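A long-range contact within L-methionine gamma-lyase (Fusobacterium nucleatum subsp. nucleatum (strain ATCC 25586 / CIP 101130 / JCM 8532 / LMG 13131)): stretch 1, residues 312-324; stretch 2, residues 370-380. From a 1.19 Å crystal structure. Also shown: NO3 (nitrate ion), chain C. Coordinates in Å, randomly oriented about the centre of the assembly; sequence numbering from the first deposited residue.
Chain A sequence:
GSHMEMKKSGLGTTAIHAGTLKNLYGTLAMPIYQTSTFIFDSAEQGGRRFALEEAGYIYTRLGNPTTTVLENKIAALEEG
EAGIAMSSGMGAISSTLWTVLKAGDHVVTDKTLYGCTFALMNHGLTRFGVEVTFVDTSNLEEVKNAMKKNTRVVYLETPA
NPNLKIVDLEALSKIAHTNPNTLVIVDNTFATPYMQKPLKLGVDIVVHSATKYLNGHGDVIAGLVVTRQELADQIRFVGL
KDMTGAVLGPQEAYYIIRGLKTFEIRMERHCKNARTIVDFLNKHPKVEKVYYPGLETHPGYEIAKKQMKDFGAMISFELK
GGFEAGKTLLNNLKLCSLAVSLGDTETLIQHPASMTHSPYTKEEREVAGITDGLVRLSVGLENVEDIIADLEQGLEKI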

ATOM      1  N   GLY A 312     -24.768  21.234  -2.184  1.00  8.18           N
ATOM      2  CA  GLY A 312     -24.337  19.929  -1.727  1.00  8.04           C
ATOM      3  C   GLY A 312     -24.834  18.763  -2.529  1.00  7.42           C
ATOM      4  O   GLY A 312     -25.614  18.899  -3.474  1.00  7.59           O
ATOM      5  N   ALA A 313     -24.343  17.590  -2.150  1.00  7.24           N
ATOM      6  CA  ALA A 313     -24.683  16.366  -2.848  1.00  7.11           C
ATOM      7  C   ALA A 313     -25.341  15.334  -1.947  1.00  7.07           C
ATOM      8  O   ALA A 313     -25.495  14.175  -2.338  1.00  7.30           O
ATOM      9  CB  ALA A 313     -23.452  15.822  -3.536  1.00  7.34           C
ATOM     10  N   MET A 314     -25.756  15.766  -0.752  1.00  6.77           N
ATOM     11  CA  MET A 314     -26.614  14.963   0.113  1.00  7.27           C
ATOM     12  C   MET A 314     -28.056  15.366  -0.129  1.00  7.26           C
ATOM     13  O   MET A 314     -28.363  16.565  -0.285  1.00  7.26           O
ATOM     14  CB  MET A 314     -26.260  15.184   1.572  1.00  7.81           C
ATOM     15  CG  MET A 314     -24.867  14.688   1.929  1.00  8.11           C
ATOM     16  SD  MET A 314     -24.565  12.941   1.613  1.00  9.75           S
ATOM     17  CE  MET A 314     -25.816  12.137   2.610  1.00 10.73           C
ATOM     18  N   ILE A 315     -28.937  14.378  -0.173  1.00  7.00           N
ATOM     19  CA  ILE A 315     -30.385  14.621  -0.322  1.00  7.48           C
ATOM     20  C   ILE A 315     -31.071  13.678   0.634  1.00  7.92           C
ATOM     21  O   ILE A 315     -30.760  12.479   0.634  1.00  8.84           O
ATOM     22  CB  ILE A 315     -30.901  14.301  -1.735  1.00  7.50           C
ATOM     23  CG1 ILE A 315     -30.083  15.006  -2.825  1.00  7.68           C
ATOM     24  CG2 ILE A 315     -32.381  14.679  -1.832  1.00  7.69           C
ATOM     25  CD1 ILE A 315     -30.353  14.486  -4.217  1.00  7.68           C
ATOM     26  N   SER A 316     -32.019  14.165   1.427  1.00  7.90           N
ATOM     27  CA  SER A 316     -32.928  13.239   2.102  1.00  8.35           C
ATOM     28  C   SER A 316     -34.330  13.470   1.584  1.00  8.27           C
ATOM     29  O   SER A 316     -34.657  14.542   1.075  1.00  8.61           O
ATOM     30  CB  SER A 316     -32.881  13.372   3.609  1.00  8.81           C
ATOM     31  OG  SER A 316     -31.596  13.026   4.075  1.00 10.26           O
ATOM     32  N   PHE A 317     -35.162  12.450   1.680  1.00  8.38           N
ATOM     33  CA  PHE A 317     -36.523  12.597   1.179  1.00  8.74           C
ATOM     34  C   PHE A 317     -37.434  11.649   1.918  1.00  8.74           C
ATOM     35  O   PHE A 317     -37.009  10.616   2.425  1.00  9.22           O
ATOM     36  CB  PHE A 317     -36.597  12.414  -0.347  1.00  9.20           C
ATOM     37  CG  PHE A 317     -36.072  11.094  -0.857  1.00  9.54           C
ATOM     38  CD1 PHE A 317     -34.713  10.907  -1.128  1.00  9.40           C
ATOM     39  CD2 PHE A 317     -36.944  10.045  -1.127  1.00  9.98           C
ATOM     40  CE1 PHE A 317     -34.248   9.698  -1.625  1.00 10.01           C
ATOM     41  CE2 PHE A 317     -36.484   8.836  -1.623  1.00 10.46           C
ATOM     42  CZ  PHE A 317     -35.129   8.660  -1.872  1.00 10.27           C
ATOM     43  N   GLU A 318     -38.711  12.033   1.987  1.00  9.10           N
ATOM     44  CA  GLU A 318     -39.740  11.238   2.669  1.00  9.48           C
ATOM     45  C   GLU A 318     -40.622  10.566   1.640  1.00  9.64           C
ATOM     46  O   GLU A 318     -41.280  11.237   0.843  1.00  9.79           O
ATOM     47  CB  GLU A 318     -40.593  12.121   3.573  1.00 10.19           C
ATOM     48  CG  GLU A 318     -41.558  11.355   4.478  1.00 11.00           C
ATOM     49  CD  GLU A 318     -40.918  10.767   5.723  1.00 11.45           C
ATOM     50  OE1 GLU A 318     -39.881  11.294   6.180  1.00 12.37           O
ATOM     51  OE2 GLU A 318     -41.482   9.806   6.292  1.00 11.94           O
ATOM     52  N   LEU A 319     -40.646   9.248   1.647  1.00  9.56           N
ATOM     53  CA  LEU A 319     -41.577   8.507   0.821  1.00 10.29           C
ATOM     54  C   LEU A 319     -42.961   8.539   1.471  1.00 10.89           C
ATOM     55  O   LEU A 319     -43.090   8.278   2.667  1.00 11.24           O
ATOM     56  CB  LEU A 319     -41.123   7.062   0.680  1.00 10.34           C
ATOM     57  CG  LEU A 319     -39.817   6.888  -0.090  1.00 10.63           C
ATOM     58  CD1 LEU A 319     -39.282   5.482   0.123  1.00 11.12           C
ATOM     59  CD2 LEU A 319     -40.030   7.185  -1.559  1.00 11.12           C
ATOM     60  N   LYS A 320     -43.998   8.851   0.690  1.00 11.93           N
ATOM     61  CA  LYS A 320     -45.352   8.945   1.268  1.00 12.81           C
ATOM     62  C   LYS A 320     -45.863   7.619   1.836  1.00 13.33           C
ATOM     63  O   LYS A 320     -46.726   7.625   2.741  1.00 14.06           O
ATOM     64  CB  LYS A 320     -46.341   9.534   0.261  1.00 13.46           C
ATOM     65  CG  LYS A 320     -46.738   8.633  -0.885  1.00 14.00           C
ATOM     66  CD  LYS A 320     -47.481   9.446  -1.929  1.00 14.58           C
ATOM     67  CE  LYS A 320     -48.218   8.576  -2.918  1.00 15.11           C
ATOM     68  NZ  LYS A 320     -49.560   8.165  -2.410  1.00 15.37           N
ATOM     69  N   GLY A 321     -45.332   6.501   1.328  1.00 13.10           N
ATOM     70  CA  GLY A 321     -45.701   5.162   1.787  1.00 13.20           C
ATOM     71  C   GLY A 321     -44.993   4.656   3.035  1.00 13.40           C
ATOM     72  O   GLY A 321     -45.181   3.500   3.415  1.00 14.57           O
ATOM     73  N   GLY A 322     -44.162   5.484   3.666  1.00 12.81           N
ATOM     74  CA  GLY A 322     -43.599   5.149   4.965  1.00 12.63           C
ATOM     75  C   GLY A 322     -42.595   4.003   4.992  1.00 12.54           C
ATOM     76  O   GLY A 322     -41.791   3.822   4.060  1.00 12.06           O
ATOM     77  N   PHE A 323     -42.675   3.196   6.047  1.00 12.65           N
ATOM     78  CA  PHE A 323     -41.636   2.210   6.392  1.00 12.76           C
ATOM     79  C   PHE A 323     -41.443   1.148   5.328  1.00 13.18           C
ATOM     80  O   PHE A 323     -40.309   0.891   4.893  1.00 12.87           O
ATOM     81  CB  PHE A 323     -41.989   1.559   7.732  1.00 13.24           C
ATOM     82  CG  PHE A 323     -40.909   0.676   8.292  1.00 13.63           C
ATOM     83  CD1 PHE A 323     -39.882   1.219   9.048  1.00 13.99           C
ATOM     84  CD2 PHE A 323     -40.941  -0.694   8.099  1.00 14.43           C
ATOM     85  CE1 PHE A 323     -38.904   0.406   9.592  1.00 14.26           C
ATOM     86  CE2 PHE A 323     -39.959  -1.511   8.633  1.00 14.42           C
ATOM     87  CZ  PHE A 323     -38.941  -0.956   9.380  1.00 14.30           C
ATOM     88  N   GLU A 324     -42.534   0.534   4.881  1.00 13.57           N
ATOM     89  CA  GLU A 324     -42.437  -0.511   3.877  1.00 13.95           C
ATOM     90  C   GLU A 324     -41.991   0.047   2.532  1.00 13.15           C
ATOM     91  O   GLU A 324     -41.298  -0.651   1.790  1.00 13.32           O
ATOM     92  CB  GLU A 324     -43.764  -1.274   3.737  1.00 15.15           C
ATOM     93  CG  GLU A 324     -44.175  -2.033   4.998  1.00 16.77           C
ATOM     94  CD  GLU A 324     -43.184  -3.110   5.414  1.00 18.00           C
ATOM     95  OE1 GLU A 324     -42.663  -3.830   4.539  1.00 20.05           O
ATOM     96  OE2 GLU A 324     -42.920  -3.240   6.624  1.00 20.91           O
ATOM     97  N   ILE A 370     -36.190  10.765  13.084  1.00 15.89           N
ATOM     98  CA  ILE A 370     -36.208   9.731  12.054  1.00 14.81           C
ATOM     99  C   ILE A 370     -37.659   9.318  11.828  1.00 14.12           C
ATOM    100  O   ILE A 370     -38.305   8.737  12.709  1.00 14.84           O
ATOM    101  CB  ILE A 370     -35.332   8.517  12.445  1.00 14.80           C
ATOM    102  CG1 ILE A 370     -33.870   8.943  12.658  1.00 14.62           C
ATOM    103  CG2 ILE A 370     -35.449   7.402  11.402  1.00 14.71           C
ATOM    104  CD1 ILE A 370     -33.201   9.583  11.456  1.00 14.73           C
ATOM    105  N   THR A 371     -38.159   9.644  10.647  1.00 13.23           N
ATOM    106  CA  THR A 371     -39.522   9.334  10.237  1.00 12.66           C
ATOM    107  C   THR A 371     -39.513   8.073   9.366  1.00 12.45           C
ATOM    108  O   THR A 371     -38.485   7.734   8.761  1.00 12.03           O
ATOM    109  CB  THR A 371     -40.112  10.538   9.487  1.00 12.71           C
ATOM    110  OG1 THR A 371     -39.121  11.070   8.596  1.00 12.24           O
ATOM    111  CG2 THR A 371     -40.491  11.644  10.461  1.00 13.04           C
ATOM    112  N   ASP A 372     -40.639   7.369   9.307  1.00 11.93           N
ATOM    113  CA  ASP A 372     -40.688   6.033   8.717  1.00 12.53           C
ATOM    114  C   ASP A 372     -40.351   5.979   7.236  1.00 11.25           C
ATOM    115  O   ASP A 372     -39.867   4.954   6.762  1.00 10.95           O
ATOM    116  CB  ASP A 372     -42.077   5.398   8.929  1.00 14.02           C
ATOM    117  CG  ASP A 372     -42.225   4.697  10.275  1.00 16.11           C
ATOM    118  OD1 ASP A 372     -41.303   4.798  11.116  1.00 17.46           O
ATOM    119  OD2 ASP A 372     -43.260   4.022  10.478  1.00 19.48           O
ATOM    120  N   GLY A 373     -40.659   7.039   6.498  1.00 10.36           N
ATOM    121  CA  GLY A 373     -40.363   7.083   5.073  1.00  9.83           C
ATOM    122  C   GLY A 373     -39.082   7.808   4.689  1.00  9.27           C
ATOM    123  O   GLY A 373     -38.844   8.007   3.510  1.00  9.26           O
ATOM    124  N   LEU A 374     -38.274   8.194   5.671  1.00  9.02           N
ATOM    125  CA  LEU A 374     -37.079   8.997   5.391  1.00  9.20           C
ATOM    126  C   LEU A 374     -35.971   8.154   4.759  1.00  8.71           C
ATOM    127  O   LEU A 374     -35.584   7.123   5.308  1.00  8.82           O
ATOM    128  CB  LEU A 374     -36.572   9.655   6.663  1.00 10.20           C
ATOM    129  CG  LEU A 374     -35.481  10.717   6.489  1.00 11.11           C
ATOM    130  CD1 LEU A 374     -36.003  11.972   5.812  1.00 11.72           C
ATOM    131  CD2 LEU A 374     -34.888  11.059   7.845  1.00 12.16           C
ATOM    132  N   VAL A 375     -35.478   8.619   3.615  1.00  8.32           N
ATOM    133  CA  VAL A 375     -34.365   7.988   2.893  1.00  8.31           C
ATOM    134  C   VAL A 375     -33.270   9.041   2.746  1.00  8.17           C
ATOM    135  O   VAL A 375     -33.550  10.201   2.434  1.00  8.13           O
ATOM    136  CB  VAL A 375     -34.839   7.464   1.530  1.00  8.69           C
ATOM    137  CG1 VAL A 375     -33.669   6.874   0.736  1.00  8.82           C
ATOM    138  CG2 VAL A 375     -35.942   6.430   1.726  1.00  8.97           C
ATOM    139  N   ARG A 376     -32.021   8.628   3.009  1.00  7.97           N
ATOM    140  CA  ARG A 376     -30.846   9.499   2.843  1.00  8.29           C
ATOM    141  C   ARG A 376     -30.001   9.010   1.670  1.00  7.40           C
ATOM    142  O   ARG A 376     -29.604   7.841   1.628  1.00  7.35           O
ATOM    143  CB  ARG A 376     -29.987   9.524   4.101  1.00  9.78           C
ATOM    144  CG  ARG A 376     -29.029  10.703   4.102  1.00 12.44           C
ATOM    145  CD  ARG A 376     -28.030  10.675   5.229  1.00 14.43           C
ATOM    146  NE  ARG A 376     -26.884   9.871   4.852  1.00 16.43           N
ATOM    147  CZ  ARG A 376     -25.666   9.959   5.386  1.00 17.58           C
ATOM    148  NH1 ARG A 376     -25.412  10.828   6.377  1.00 19.07           N
ATOM    149  NH2 ARG A 376     -24.696   9.177   4.934  1.00 18.67           N
ATOM    150  N   LEU A 377     -29.749   9.906   0.726  1.00  6.84           N
ATOM    151  CA  LEU A 377     -29.017   9.598  -0.489  1.00  6.65           C
ATOM    152  C   LEU A 377     -27.733  10.426  -0.561  1.00  6.38           C
ATOM    153  O   LEU A 377     -27.766  11.664  -0.501  1.00  6.76           O
ATOM    154  CB  LEU A 377     -29.911   9.916  -1.681  1.00  6.93           C
ATOM    155  CG  LEU A 377     -29.372   9.591  -3.064  1.00  7.15           C
ATOM    156  CD1 LEU A 377     -29.247   8.097  -3.259  1.00  7.23           C
ATOM    157  CD2 LEU A 377     -30.285  10.176  -4.133  1.00  7.35           C
ATOM    158  N   SER A 378     -26.592   9.734  -0.682  1.00  6.00           N
ATOM    159  CA  SER A 378     -25.304  10.368  -1.000  1.00  5.93           C
ATOM    160  C   SER A 378     -25.093  10.220  -2.498  1.00  5.78           C
ATOM    161  O   SER A 378     -24.808   9.116  -2.987  1.00  5.81           O
ATOM    162  CB  SER A 378     -24.178   9.686  -0.238  1.00  5.98           C
ATOM    163  OG  SER A 378     -22.914  10.181  -0.668  1.00  6.10           O
ATOM    164  N   VAL A 379     -25.278  11.297  -3.236  1.00  5.70           N
ATOM    165  CA  VAL A 379     -25.205  11.231  -4.683  1.00  5.84           C
ATOM    166  C   VAL A 379     -23.742  11.075  -5.125  1.00  5.79           C
ATOM    167  O   VAL A 379     -22.884  11.875  -4.735  1.00  5.80           O
ATOM    168  CB  VAL A 379     -25.815  12.499  -5.310  1.00  6.04           C
ATOM    169  CG1 VAL A 379     -25.647  12.519  -6.824  1.00  6.38           C
ATOM    170  CG2 VAL A 379     -27.293  12.628  -4.934  1.00  6.35           C
ATOM    171  N   GLY A 380     -23.491  10.051  -5.939  1.00  5.68           N
ATOM    172  CA  GLY A 380     -22.161   9.773  -6.465  1.00  5.81           C
ATOM    173  C   GLY A 380     -21.909  10.420  -7.807  1.00  5.90           C
ATOM    174  O   GLY A 380     -22.540  11.416  -8.170  1.00  6.42           O
TER
HETATM  175  N   NO3 C 502     -23.280   8.309   7.790  1.00 20.71           N
HETATM  176  O1  NO3 C 502     -22.461   8.778   7.016  1.00 22.12           O
HETATM  177  O2  NO3 C 502     -23.623   8.974   8.809  1.00 18.84           O
HETATM  178  O3  NO3 C 502     -23.785   7.170   7.569  1.00 19.78           O
HETATM  179  O   HOH W   1     -22.420  12.588  -2.013  1.00  7.04           O
HETATM  180  O   HOH W   2     -44.836   3.563   7.965  1.00 17.49           O

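The two stretches, 312-324 and 370-380, bury 880 Å² between them, much of it along the paired antiparallel strands 314-319 and 374-378, which meet edge to edge, and the residues that cover most surface, Phe-317, Met-314 and Val-375, show how each face of the pairing is dressed. The backbone sets the register. Ile-315 and Leu-377 exchange two hydrogen bonds, Ile-315 N to Leu-377 O at 3.0 Å and Leu-377 N to Ile-315 O at 2.8 Å; Phe-317 and Val-375 repeat the pattern, with Phe-317 N to Val-375 O at 2.9 Å and Val-375 N to Phe-317 O at 2.8 Å. Val-379 N to Ala-313 O (3.0 Å) and Leu-319 N to Gly-373 O (2.9 Å) extend the ladder at its two ends.

Phe-317 and Val-375 form a hydrogen-bonded pair whose side chains share one face. With chi1 at p, the aromatic ring reaches across to its partner: Val-375 CB sits 3.9 Å from the ring centroid of Phe-317, 20° off the normal, a CH-pi contact, while Leu-377 CB lies near the ring edge. Branching at CB serves Val-375 well, since CG1 comes 3.5 Å from Phe-317 CZ while CG2 meets Leu-319 CD1 at 3.8 Å. Farther along, Ile-315 CD1 packs 3.7 Å from Val-379 CG2, so this buried face is wholly aliphatic and aromatic.

The other face is more mixed. Met-314, m at all three chi angles, curls its unbranched chain over the neighbouring strand, setting SD 3.7 Å from Ser-378 CA and CE over one face of the Arg-376 guanidinium, 3.4 Å from NE of Arg-376. A flexible thioether suits a place where one chain lies against both a small serine and a flat cation. At the guanidinium's edge, Arg-376 NH2 makes a weak 3.1 Å hydrogen bond to O1 of the nitrate, probably from the crystallisation liquor. Between Met-314 and Glu-318, Ser-316 stays compact, its OG 3.5 Å from Arg-376 CG.

Glu-318 then fastens the strand to the turn preceding its partner. Its carboxylate divides its work: OE1 accepts from Thr-371 OG1 at 2.5 Å, and OE2 from Gly-373 N at 2.9 Å. The type I turn from Thr-371 to Leu-374 brings both donors within reach. Glycine fits at 373 because an ideal CB would lie 2.3 Å from Leu-319 O and 2.8 Å from Glu-318 OE2, both clashes. Gly-322, at positive phi, ends the type I turn that begins at Leu-319 in the other stretch. Beyond it, a water adds to the direct contact of Phe-323 CA with Asp-372 O (3.3 Å), accepting from Phe-323 N (2.9 Å) and donating to Asp-372 OD2 (3.0 Å).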